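Local coordinates for rhamnosidase B (Bacillus sp., PDB 2OKX), which probably cleaves terminal alpha-L-rhamnose from rhamnosides, as a glycoside hydrolase of family 78, at residues W6-I11 with A123-A128; C25-F30 with T89-V94; L42-D47 with L111-E116; S48-F53 with R61-S66. All coordinates share one frame; numbering follows the deposited sequence.

Overall arrangement
All four contacts lie in one N-terminal beta sandwich. The chain supplies 6-11, 25-30, 42-47, 48-53, 61-66, 89-94, 111-116 and 123-128 in that order. Contacts 2 and 4 belong to the larger, antiparallel sheet, with strands 87-96 and 49-54 as neighbours in it; their centres are about 14 Å apart. Contact 3 belongs to the smaller, mixed sheet. Its centre is about 10 Å from those of contacts 2 and 4, and it packs on both. Contact 1 lies about 8 Å from contact 3, centre to centre, and joins edge strands of the two sheets. Contact 4 continues into a loop that meets the glycosidase domain, so the sandwich is tied to the rest of the enzyme.

Contact 1: residues W6-I11 with A123-A128; sequences WNASWI and AATDAA
Thr-125 and Ile-11 have the largest buried surfaces in this contact. Thr-125 OG1 donates to Ser-9 O at 2.7 Å, from a position tilted 31° from the carbonyl plane. The same hydroxyl is also hydrogen-bonded to Ala-113 N, so two backbone groups grip it. A backbone bond closes the pair: Ser-9 N donates to Thr-125 O at 2.9 Å. Ile-11 CG1 sits between its own backbone N and carbonyl carbon (chi1 62°). CD1 extends on from it and reaches Thr-125 CB at 3.8 Å. The other branch, Ile-11 CG2, rests on Asp-126 CA at 3.7 Å. Ala-124 adds a small apolar touch, its CB lying 3.6 Å from Ala-8 CB. An alanine at Thr-125 would lose OG1 and CG2, and would probably leave Ser-9 O without its hydroxyl donor and open a gap beside Ile-11 CD1. Asp-126 OD2 accepts from Ala-128 N in an Asx turn just after the contact. Strand 9-12 is an outermost strand of the larger sheet, and strand 120-124 is an outermost strand of the smaller one. Backbone bonds join Trp-10 to strand 174-181 and Ile-11 to strand 110-117.

Contact 2: residues C25-F30 with T89-V94; sequences CFRGSF and TIAVLV
The Phe-26 ring overlaps Val-94 obliquely, with Phe-26 CE1 3.9 Å from Val-94 CG2. Val-92 O lies at the edge of the ring, near its plane. Beyond the two strands the ring also packs on Leu-111 and Ile-11. An alanine in place of Phe-26 would remove the ring, and would probably leave a gap between Val-94, Leu-111 and Ile-11 in the core. At the other end, the Phe-30 ring reaches back to Ile-90, with Phe-30 CE1 lying 3.9 Å from Ile-90 CG1. This isoleucine carbon meets the ring at its edge. Phe-30 CG lies between its backbone N and carbonyl carbon (chi1 67°), and from there the ring turns back to Ile-90.

The face opposite Phe-26 holds Cys-25, Arg-27 and Ser-29 against Leu-93, Ala-91 and Thr-89. Thr-89 CG2 lies over one face of the Arg-27 guanidinium, 3.8 Å from NH2. The charge itself is met by Asp-170, in a salt bridge to NE, while NH1 bonds to Trp-163 O and Leu-165 O. Ser-29 OG and Thr-89 OG1 make a weak hydrogen bond at 3.4 Å.

Four backbone bonds join the strands at the pairs Phe-26 with Val-92 and Gly-28 with Ile-90. The shortest runs from Ile-90 N to Gly-28 O, 2.6 Å, and is nearly straight at 173°. The strands are antiparallel, with axes 4.6 Å apart. Phe-26, Phe-30, Ile-90 and Val-92 reach strand 110-117 of the second sheet. Such an apolar inner face against a facing sheet is typical of a beta sandwich, here of the galactose-binding-domain-like class.

Contact 3: residues L42-D47 with L111-E116; sequences LHITAD and LIAEIE
Thr-45 and Ile-112 face each other with OG1 and CG1 anti to their backbone N (chi1 -169° and -174°). In both residues CG2 therefore falls between the backbone N and the carbonyl carbon. The two CG2 atoms meet at 3.2 Å, tighter than usual van der Waals contact. Thr-45 OG1 instead bonds to Phe-72 O and Gln-71 NE2.

Near the end of the strands, water 1 links His-43 and Glu-116. It lies in the plane of the His-43 ring, 2.8 Å from NE2, and donates to Glu-116 OE1 at 2.5 Å. Ring and carboxylate planes stand 90° apart. His-43 ND1 bonds to Ser-75 OG, which helps fix the ring's rotation. Glu-114 is held from outside by Asn-7 N and by a salt bridge to Arg-4.

The face opposite Thr-45 and Ile-112 is apolar. Leu-111 CD1 packs 3.7 Å from Ile-44 CD1 and also touches Ala-46 CB. Leu-42 CG lies 3.8 Å from Ile-115 CG1. Four backbone bonds pair His-43 with Glu-114 and Thr-45 with Ile-112. Those of the second pair are the longer, up to 3.3 Å from Ile-112 N to Thr-45 O.

The strands run antiparallel in the middle of the smaller sheet. Strand 70-77 flanks 41-47, and strand 120-124 flanks 110-117. Leu-42, Leu-111 and Ile-115 pack across onto strand 87-96, while Ile-44 reaches Tyr-50 in strand 49-54.

Contact 4: residues S48-F53 with R61-S66; sequences SRYVLF and RGPVRS
Arg-61 lies beside Val-51 at the base of a beta hairpin formed by strands 49-54 and 57-62. Their side chains point the same way, and Arg-61 NH1 comes 3.8 Å from Val-51 CG2. The polar end of Arg-61 is held by a salt bridge to Glu-200 and a cation-pi contact with Phe-450.

Gly-62 pairs with Tyr-50 through two backbone bonds. Tyr-50 N donates to Gly-62 O at 2.6 Å, and Gly-62 N donates to Tyr-50 O at 3.2 Å. Tyr-50 CG lies between its backbone N and carbonyl carbon (chi1 74°). The ring covers the glycine, with Gly-62 N over one face, 3.5 Å above the ring plane and toward the rim. A CB on Gly-62 would clash with Tyr-50 CE1. The phenol OH bonds to Asp-74 and Tyr-76.

A cis peptide joins Gly-62 to Pro-63. Pro-63 CD rests 3.8 Å from Tyr-50 CD1 and also touches Ser-48 O. Pro-63 O lies over one face of the Arg-49 guanidinium. Ser-48 and Arg-49 both face Leu-95, forming a classic beta bulge.

Arg-65 CB comes 3.9 Å from Arg-49 NH2, but its charged end turns away. It makes salt bridges to Asp-563 and Glu-562, within the six-hairpin glycosidase region, so this loop joins two domains. At Ser-66 a water closes the contact: water 2 accepts from Ser-66 N at 3.1 Å and from Arg-49 NH1 in the guanidinium plane.

Contact 1: residues W6-I11 with A123-A128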
# COMPACT_ATOMS: atom_id res chain seq x y z
N TRP A 6 -5.67 -19.96 -26.21
CA TRP A 6 -5.85 -20.90 -25.13
C TRP A 6 -6.65 -22.15 -25.49
O TRP A 6 -7.57 -22.11 -26.32
CB TRP A 6 -6.55 -20.18 -23.96
CG TRP A 6 -5.73 -19.09 -23.35
CD1 TRP A 6 -5.51 -17.83 -23.85
CD2 TRP A 6 -5.02 -19.15 -22.12
NE1 TRP A 6 -4.72 -17.11 -22.99
CE2 TRP A 6 -4.40 -17.90 -21.92
CE3 TRP A 6 -4.84 -20.15 -21.16
CZ2 TRP A 6 -3.62 -17.61 -20.79
CZ3 TRP A 6 -4.06 -19.87 -20.03
CH2 TRP A 6 -3.46 -18.61 -19.86
N ASN A 7 -6.29 -23.26 -24.85
CA ASN A 7 -6.94 -24.54 -25.04
C ASN A 7 -7.38 -25.01 -23.67
O ASN A 7 -7.45 -26.20 -23.39
CB ASN A 7 -5.97 -25.56 -25.64
CG ASN A 7 -5.46 -25.14 -27.00
OD1 ASN A 7 -6.23 -24.97 -27.94
ND2 ASN A 7 -4.14 -24.96 -27.11
N ALA A 8 -7.66 -24.04 -22.80
CA ALA A 8 -8.10 -24.31 -21.45
C ALA A 8 -9.33 -23.46 -21.17
O ALA A 8 -9.61 -22.51 -21.90
CB ALA A 8 -6.99 -23.98 -20.45
N SER A 9 -10.05 -23.79 -20.11
CA SER A 9 -11.25 -23.04 -19.76
C SER A 9 -11.19 -22.47 -18.36
O SER A 9 -10.58 -23.06 -17.46
CB SER A 9 -12.48 -23.95 -19.88
OG SER A 9 -12.57 -24.52 -21.18
N TRP A 10 -11.82 -21.32 -18.17
CA TRP A 10 -11.88 -20.70 -16.85
C TRP A 10 -12.77 -21.63 -16.03
O TRP A 10 -13.84 -22.03 -16.50
CB TRP A 10 -12.56 -19.33 -16.90
CG TRP A 10 -11.68 -18.19 -17.29
CD1 TRP A 10 -11.53 -17.65 -18.53
CD2 TRP A 10 -10.85 -17.42 -16.41
NE1 TRP A 10 -10.67 -16.57 -18.48
CE2 TRP A 10 -10.24 -16.41 -17.19
CE3 TRP A 10 -10.58 -17.47 -15.04
CZ2 TRP A 10 -9.37 -15.46 -16.64
CZ3 TRP A 10 -9.71 -16.53 -14.49
CH2 TRP A 10 -9.12 -15.54 -15.29
N ILE A 11 -12.34 -21.98 -14.83
CA ILE A 11 -13.13 -22.86 -13.98
C ILE A 11 -13.26 -22.32 -12.57
O ILE A 11 -12.44 -21.53 -12.11
CB ILE A 11 -12.53 -24.28 -13.90
CG1 ILE A 11 -11.14 -24.22 -13.27
CG2 ILE A 11 -12.46 -24.90 -15.29
CD1 ILE A 11 -10.51 -25.58 -13.02
N ALA A 123 -1.78 -30.29 -20.45
CA ALA A 123 -2.80 -30.20 -19.41
C ALA A 123 -3.53 -28.87 -19.56
O ALA A 123 -2.97 -27.90 -20.08
CB ALA A 123 -2.16 -30.29 -18.04
N ALA A 124 -4.77 -28.84 -19.11
CA ALA A 124 -5.58 -27.63 -19.21
C ALA A 124 -6.75 -27.70 -18.24
O ALA A 124 -7.36 -28.76 -18.06
CB ALA A 124 -6.09 -27.45 -20.64
N THR A 125 -7.06 -26.57 -17.62
CA THR A 125 -8.16 -26.50 -16.66
C THR A 125 -9.50 -26.72 -17.36
O THR A 125 -9.78 -26.14 -18.41
CB THR A 125 -8.18 -25.14 -15.95
OG1 THR A 125 -8.14 -24.09 -16.92
CG2 THR A 125 -6.99 -25.00 -15.02
N ASP A 126 -10.33 -27.57 -16.76
CA ASP A 126 -11.66 -27.87 -17.28
C ASP A 126 -12.44 -28.69 -16.26
O ASP A 126 -11.94 -28.96 -15.17
CB ASP A 126 -11.56 -28.62 -18.62
CG ASP A 126 -10.89 -29.98 -18.49
OD1 ASP A 126 -10.55 -30.56 -19.54
OD2 ASP A 126 -10.72 -30.47 -17.36
N ALA A 127 -13.65 -29.08 -16.63
CA ALA A 127 -14.53 -29.85 -15.74
C ALA A 127 -13.90 -31.12 -15.16
O ALA A 127 -14.41 -31.67 -14.18
CB ALA A 127 -15.82 -30.21 -16.48
N ALA A 128 -12.79 -31.57 -15.74
CA ALA A 128 -12.12 -32.77 -15.27
C ALA A 128 -11.36 -32.51 -13.97
O ALA A 128 -11.08 -33.44 -13.21
CB ALA A 128 -11.17 -33.30 -16.33

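Contact 2: residues C25-F30 with T89-V94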
# COMPACT_ATOMS: atom_id res chain seq x y z
N CYS A 25 -9.38 -24.46 -3.48
CA CYS A 25 -8.34 -25.34 -4.00
C CYS A 25 -8.73 -26.01 -5.30
O CYS A 25 -9.90 -26.35 -5.51
CB CYS A 25 -8.01 -26.43 -2.98
SG CYS A 25 -7.57 -25.86 -1.33
N PHE A 26 -7.75 -26.21 -6.18
CA PHE A 26 -7.97 -26.88 -7.45
C PHE A 26 -6.85 -27.90 -7.67
O PHE A 26 -5.70 -27.65 -7.32
CB PHE A 26 -7.98 -25.89 -8.62
CG PHE A 26 -9.14 -24.93 -8.60
CD1 PHE A 26 -9.08 -23.75 -7.87
CD2 PHE A 26 -10.31 -25.23 -9.30
CE1 PHE A 26 -10.16 -22.87 -7.85
CE2 PHE A 26 -11.39 -24.37 -9.28
CZ PHE A 26 -11.32 -23.18 -8.55
N ARG A 27 -7.21 -29.05 -8.24
CA ARG A 27 -6.24 -30.11 -8.52
C ARG A 27 -6.46 -30.67 -9.92
O ARG A 27 -7.59 -30.93 -10.33
CB ARG A 27 -6.36 -31.24 -7.49
CG ARG A 27 -5.75 -30.93 -6.13
CD ARG A 27 -6.01 -32.07 -5.15
NE ARG A 27 -5.47 -33.34 -5.63
CZ ARG A 27 -4.20 -33.71 -5.50
NH1 ARG A 27 -3.32 -32.91 -4.90
NH2 ARG A 27 -3.80 -34.88 -5.98
N GLY A 28 -5.36 -30.84 -10.64
CA GLY A 28 -5.43 -31.38 -11.98
C GLY A 28 -4.21 -32.26 -12.21
O GLY A 28 -3.11 -31.90 -11.80
N SER A 29 -4.41 -33.40 -12.84
CA SER A 29 -3.31 -34.31 -13.10
C SER A 29 -3.22 -34.64 -14.58
O SER A 29 -4.18 -34.45 -15.33
CB SER A 29 -3.48 -35.60 -12.30
OG SER A 29 -3.42 -35.35 -10.91
N PHE A 30 -2.07 -35.14 -14.99
CA PHE A 30 -1.84 -35.51 -16.38
C PHE A 30 -0.58 -36.36 -16.46
O PHE A 30 0.28 -36.30 -15.59
CB PHE A 30 -1.68 -34.27 -17.26
CG PHE A 30 -0.43 -33.48 -16.98
CD1 PHE A 30 -0.34 -32.67 -15.86
CD2 PHE A 30 0.66 -33.57 -17.84
CE1 PHE A 30 0.81 -31.94 -15.59
CE2 PHE A 30 1.82 -32.84 -17.58
CZ PHE A 30 1.90 -32.03 -16.46
N THR A 89 1.02 -33.76 -11.01
CA THR A 89 -0.11 -33.09 -10.38
C THR A 89 0.06 -31.58 -10.28
O THR A 89 1.09 -31.09 -9.82
CB THR A 89 -0.36 -33.64 -8.97
OG1 THR A 89 -0.60 -35.05 -9.05
CG2 THR A 89 -1.56 -32.96 -8.33
N ILE A 90 -0.97 -30.85 -10.71
CA ILE A 90 -0.97 -29.40 -10.64
C ILE A 90 -2.00 -29.04 -9.58
O ILE A 90 -3.14 -29.51 -9.63
CB ILE A 90 -1.40 -28.75 -11.97
CG1 ILE A 90 -0.50 -29.22 -13.11
CG2 ILE A 90 -1.35 -27.24 -11.84
CD1 ILE A 90 0.97 -28.88 -12.91
N ALA A 91 -1.60 -28.23 -8.61
CA ALA A 91 -2.49 -27.82 -7.53
C ALA A 91 -2.46 -26.30 -7.42
O ALA A 91 -1.40 -25.69 -7.51
CB ALA A 91 -2.06 -28.45 -6.22
N VAL A 92 -3.62 -25.70 -7.23
CA VAL A 92 -3.70 -24.26 -7.13
C VAL A 92 -4.63 -23.79 -6.02
O VAL A 92 -5.69 -24.38 -5.80
CB VAL A 92 -4.20 -23.62 -8.44
CG1 VAL A 92 -4.15 -22.10 -8.33
CG2 VAL A 92 -3.38 -24.12 -9.62
N LEU A 93 -4.21 -22.75 -5.32
CA LEU A 93 -5.02 -22.15 -4.28
C LEU A 93 -5.43 -20.81 -4.87
O LEU A 93 -4.57 -20.01 -5.23
CB LEU A 93 -4.22 -21.91 -3.00
CG LEU A 93 -4.98 -21.10 -1.94
CD1 LEU A 93 -6.12 -21.93 -1.39
CD2 LEU A 93 -4.04 -20.69 -0.82
N VAL A 94 -6.73 -20.57 -4.99
CA VAL A 94 -7.19 -19.30 -5.54
C VAL A 94 -7.93 -18.53 -4.46
O VAL A 94 -8.84 -19.05 -3.82
CB VAL A 94 -8.12 -19.51 -6.76
CG1 VAL A 94 -8.66 -18.16 -7.24
CG2 VAL A 94 -7.37 -20.20 -7.88

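Contact 3: residues L42-D47 with L111-E116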
# COMPACT_ATOMS: atom_id res chain seq x y z
N LEU A 42 3.83 -23.32 -18.29
CA LEU A 42 2.55 -23.35 -17.60
C LEU A 42 2.05 -21.91 -17.56
O LEU A 42 2.61 -21.06 -16.87
CB LEU A 42 2.71 -23.90 -16.18
CG LEU A 42 1.43 -24.26 -15.42
CD1 LEU A 42 1.76 -25.11 -14.21
CD2 LEU A 42 0.70 -22.98 -15.00
N HIS A 43 1.00 -21.64 -18.34
CA HIS A 43 0.40 -20.32 -18.43
C HIS A 43 -0.79 -20.28 -17.49
O HIS A 43 -1.65 -21.16 -17.53
CB HIS A 43 -0.04 -20.06 -19.87
CG HIS A 43 1.04 -20.33 -20.88
ND1 HIS A 43 2.09 -19.46 -21.09
CD2 HIS A 43 1.23 -21.37 -21.72
CE1 HIS A 43 2.88 -19.96 -22.03
NE2 HIS A 43 2.38 -21.11 -22.43
N ILE A 44 -0.86 -19.25 -16.66
CA ILE A 44 -1.94 -19.17 -15.68
C ILE A 44 -2.31 -17.76 -15.20
O ILE A 44 -1.49 -16.84 -15.21
CB ILE A 44 -1.56 -20.01 -14.43
CG1 ILE A 44 -2.62 -19.87 -13.34
CG2 ILE A 44 -0.20 -19.55 -13.90
CD1 ILE A 44 -2.32 -20.70 -12.10
N THR A 45 -3.57 -17.62 -14.80
CA THR A 45 -4.08 -16.39 -14.24
C THR A 45 -5.29 -16.80 -13.42
O THR A 45 -5.81 -17.90 -13.58
CB THR A 45 -4.47 -15.34 -15.30
OG1 THR A 45 -4.71 -14.08 -14.66
CG2 THR A 45 -5.73 -15.75 -16.05
N ALA A 46 -5.73 -15.93 -12.52
CA ALA A 46 -6.87 -16.25 -11.68
C ALA A 46 -7.52 -14.98 -11.15
O ALA A 46 -6.99 -13.88 -11.30
CB ALA A 46 -6.45 -17.13 -10.53
N ASP A 47 -8.69 -15.15 -10.55
CA ASP A 47 -9.45 -14.05 -9.97
C ASP A 47 -9.82 -14.54 -8.58
O ASP A 47 -10.58 -15.51 -8.46
CB ASP A 47 -10.72 -13.80 -10.80
CG ASP A 47 -11.49 -12.59 -10.33
OD1 ASP A 47 -11.62 -12.41 -9.11
OD2 ASP A 47 -11.98 -11.81 -11.19
N LEU A 111 -10.22 -19.68 -12.29
CA LEU A 111 -8.86 -20.14 -12.53
C LEU A 111 -8.76 -20.69 -13.94
O LEU A 111 -9.64 -21.44 -14.39
CB LEU A 111 -8.48 -21.24 -11.55
CG LEU A 111 -7.19 -21.99 -11.91
CD1 LEU A 111 -6.00 -21.05 -11.78
CD2 LEU A 111 -7.02 -23.20 -11.00
N ILE A 112 -7.71 -20.31 -14.65
CA ILE A 112 -7.47 -20.81 -15.99
C ILE A 112 -5.97 -21.08 -16.10
O ILE A 112 -5.15 -20.19 -15.86
CB ILE A 112 -7.93 -19.80 -17.08
CG1 ILE A 112 -7.78 -20.44 -18.46
CG2 ILE A 112 -7.13 -18.51 -16.98
CD1 ILE A 112 -8.43 -19.66 -19.57
N ALA A 113 -5.62 -22.32 -16.43
CA ALA A 113 -4.22 -22.71 -16.55
C ALA A 113 -4.04 -23.76 -17.63
O ALA A 113 -4.91 -24.60 -17.86
CB ALA A 113 -3.72 -23.25 -15.21
N GLU A 114 -2.89 -23.71 -18.29
CA GLU A 114 -2.60 -24.65 -19.36
C GLU A 114 -1.10 -24.92 -19.45
O GLU A 114 -0.29 -23.99 -19.42
CB GLU A 114 -3.09 -24.08 -20.69
CG GLU A 114 -3.05 -25.05 -21.86
CD GLU A 114 -3.37 -24.37 -23.18
OE1 GLU A 114 -4.31 -23.56 -23.21
OE2 GLU A 114 -2.68 -24.66 -24.18
N ILE A 115 -0.74 -26.20 -19.54
CA ILE A 115 0.66 -26.59 -19.66
C ILE A 115 0.89 -26.94 -21.13
O ILE A 115 0.19 -27.78 -21.69
CB ILE A 115 0.99 -27.82 -18.79
CG1 ILE A 115 0.82 -27.46 -17.31
CG2 ILE A 115 2.41 -28.28 -19.07
CD1 ILE A 115 1.16 -28.59 -16.37
N GLU A 116 1.87 -26.29 -21.74
CA GLU A 116 2.18 -26.51 -23.14
C GLU A 116 3.65 -26.82 -23.34
O GLU A 116 4.52 -26.24 -22.69
CB GLU A 116 1.79 -25.28 -23.96
CG GLU A 116 2.12 -25.36 -25.44
CD GLU A 116 1.62 -24.16 -26.22
OE1 GLU A 116 2.04 -23.02 -25.92
OE2 GLU A 116 0.79 -24.35 -27.14
O HOH W 1 3.88 -22.54 -24.28

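Contact 4: residues S48-F53 with R61-S66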
# COMPACT_ATOMS: atom_id res chain seq x y z
N SER A 48 -9.35 -13.88 -7.52
CA SER A 48 -8.52 -12.68 -7.58
C SER A 48 -7.00 -12.91 -7.64
O SER A 48 -6.29 -12.22 -8.38
CB SER A 48 -8.82 -11.80 -6.37
OG SER A 48 -10.21 -11.69 -6.15
N ARG A 49 -6.51 -13.85 -6.85
CA ARG A 49 -5.08 -14.17 -6.80
C ARG A 49 -4.87 -15.68 -6.65
O ARG A 49 -5.79 -16.40 -6.24
CB ARG A 49 -4.43 -13.45 -5.61
CG ARG A 49 -4.55 -11.93 -5.62
CD ARG A 49 -3.71 -11.30 -6.72
NE ARG A 49 -3.68 -9.85 -6.63
CZ ARG A 49 -4.38 -9.02 -7.39
NH1 ARG A 49 -5.19 -9.49 -8.33
NH2 ARG A 49 -4.27 -7.71 -7.22
N TYR A 50 -3.67 -16.17 -6.95
CA TYR A 50 -3.39 -17.60 -6.84
C TYR A 50 -2.02 -17.93 -6.26
O TYR A 50 -1.12 -17.09 -6.23
CB TYR A 50 -3.48 -18.27 -8.21
CG TYR A 50 -2.29 -17.96 -9.11
CD1 TYR A 50 -2.33 -16.91 -10.03
CD2 TYR A 50 -1.10 -18.68 -8.99
CE1 TYR A 50 -1.21 -16.59 -10.80
CE2 TYR A 50 0.02 -18.36 -9.75
CZ TYR A 50 -0.04 -17.31 -10.66
OH TYR A 50 1.07 -16.99 -11.40
N VAL A 51 -1.88 -19.17 -5.82
CA VAL A 51 -0.63 -19.73 -5.32
C VAL A 51 -0.52 -21.05 -6.10
O VAL A 51 -1.37 -21.93 -5.98
CB VAL A 51 -0.66 -20.04 -3.82
CG1 VAL A 51 0.65 -20.70 -3.41
CG2 VAL A 51 -0.87 -18.75 -3.02
N LEU A 52 0.53 -21.17 -6.91
CA LEU A 52 0.73 -22.35 -7.75
C LEU A 52 1.67 -23.42 -7.20
O LEU A 52 2.77 -23.12 -6.71
CB LEU A 52 1.24 -21.91 -9.12
CG LEU A 52 1.69 -23.01 -10.10
CD1 LEU A 52 0.48 -23.83 -10.55
CD2 LEU A 52 2.38 -22.37 -11.30
N PHE A 53 1.24 -24.68 -7.32
CA PHE A 53 2.02 -25.83 -6.88
C PHE A 53 2.14 -26.83 -8.03
O PHE A 53 1.17 -27.12 -8.72
CB PHE A 53 1.34 -26.55 -5.70
CG PHE A 53 1.21 -25.72 -4.46
CD1 PHE A 53 0.14 -24.84 -4.31
CD2 PHE A 53 2.13 -25.84 -3.43
CE1 PHE A 53 -0.00 -24.10 -3.14
CE2 PHE A 53 2.00 -25.10 -2.26
CZ PHE A 53 0.93 -24.23 -2.11
N ARG A 61 3.30 -17.10 -7.34
CA ARG A 61 2.10 -16.40 -6.90
C ARG A 61 1.74 -15.36 -7.95
O ARG A 61 2.60 -14.89 -8.69
CB ARG A 61 2.35 -15.68 -5.57
CG ARG A 61 2.84 -16.56 -4.43
CD ARG A 61 3.27 -15.71 -3.24
NE ARG A 61 3.91 -16.50 -2.18
CZ ARG A 61 3.26 -17.13 -1.22
NH1 ARG A 61 1.94 -17.08 -1.15
NH2 ARG A 61 3.94 -17.83 -0.32
N GLY A 62 0.46 -14.99 -8.00
CA GLY A 62 0.01 -14.00 -8.96
C GLY A 62 -1.50 -13.91 -8.98
O GLY A 62 -2.16 -14.32 -8.03
N PRO A 63 -2.08 -13.30 -10.03
CA PRO A 63 -1.35 -12.68 -11.14
C PRO A 63 -0.98 -11.26 -10.70
O PRO A 63 -1.31 -10.86 -9.59
CB PRO A 63 -2.38 -12.68 -12.26
CG PRO A 63 -3.65 -12.38 -11.51
CD PRO A 63 -3.53 -13.29 -10.29
N VAL A 64 -0.30 -10.51 -11.56
CA VAL A 64 0.03 -9.13 -11.21
C VAL A 64 -1.30 -8.38 -11.24
O VAL A 64 -2.27 -8.88 -11.83
CB VAL A 64 1.02 -8.51 -12.22
CG1 VAL A 64 2.36 -9.25 -12.15
CG2 VAL A 64 0.46 -8.57 -13.63
N ARG A 65 -1.37 -7.21 -10.63
CA ARG A 65 -2.63 -6.48 -10.61
C ARG A 65 -3.03 -6.07 -12.03
O ARG A 65 -2.19 -5.64 -12.83
CB ARG A 65 -2.54 -5.26 -9.69
CG ARG A 65 -1.58 -4.16 -10.12
CD ARG A 65 -1.27 -3.25 -8.93
NE ARG A 65 -0.39 -3.93 -7.97
CZ ARG A 65 -0.21 -3.56 -6.71
NH1 ARG A 65 -0.87 -2.51 -6.23
NH2 ARG A 65 0.63 -4.23 -5.92
N SER A 66 -4.31 -6.22 -12.34
CA SER A 66 -4.82 -5.91 -13.68
C SER A 66 -6.18 -5.23 -13.71
O SER A 66 -6.92 -5.22 -12.72
CB SER A 66 -4.98 -7.19 -14.51
OG SER A 66 -3.96 -8.13 -14.28
O HOH W 2 -5.99 -7.15 -9.88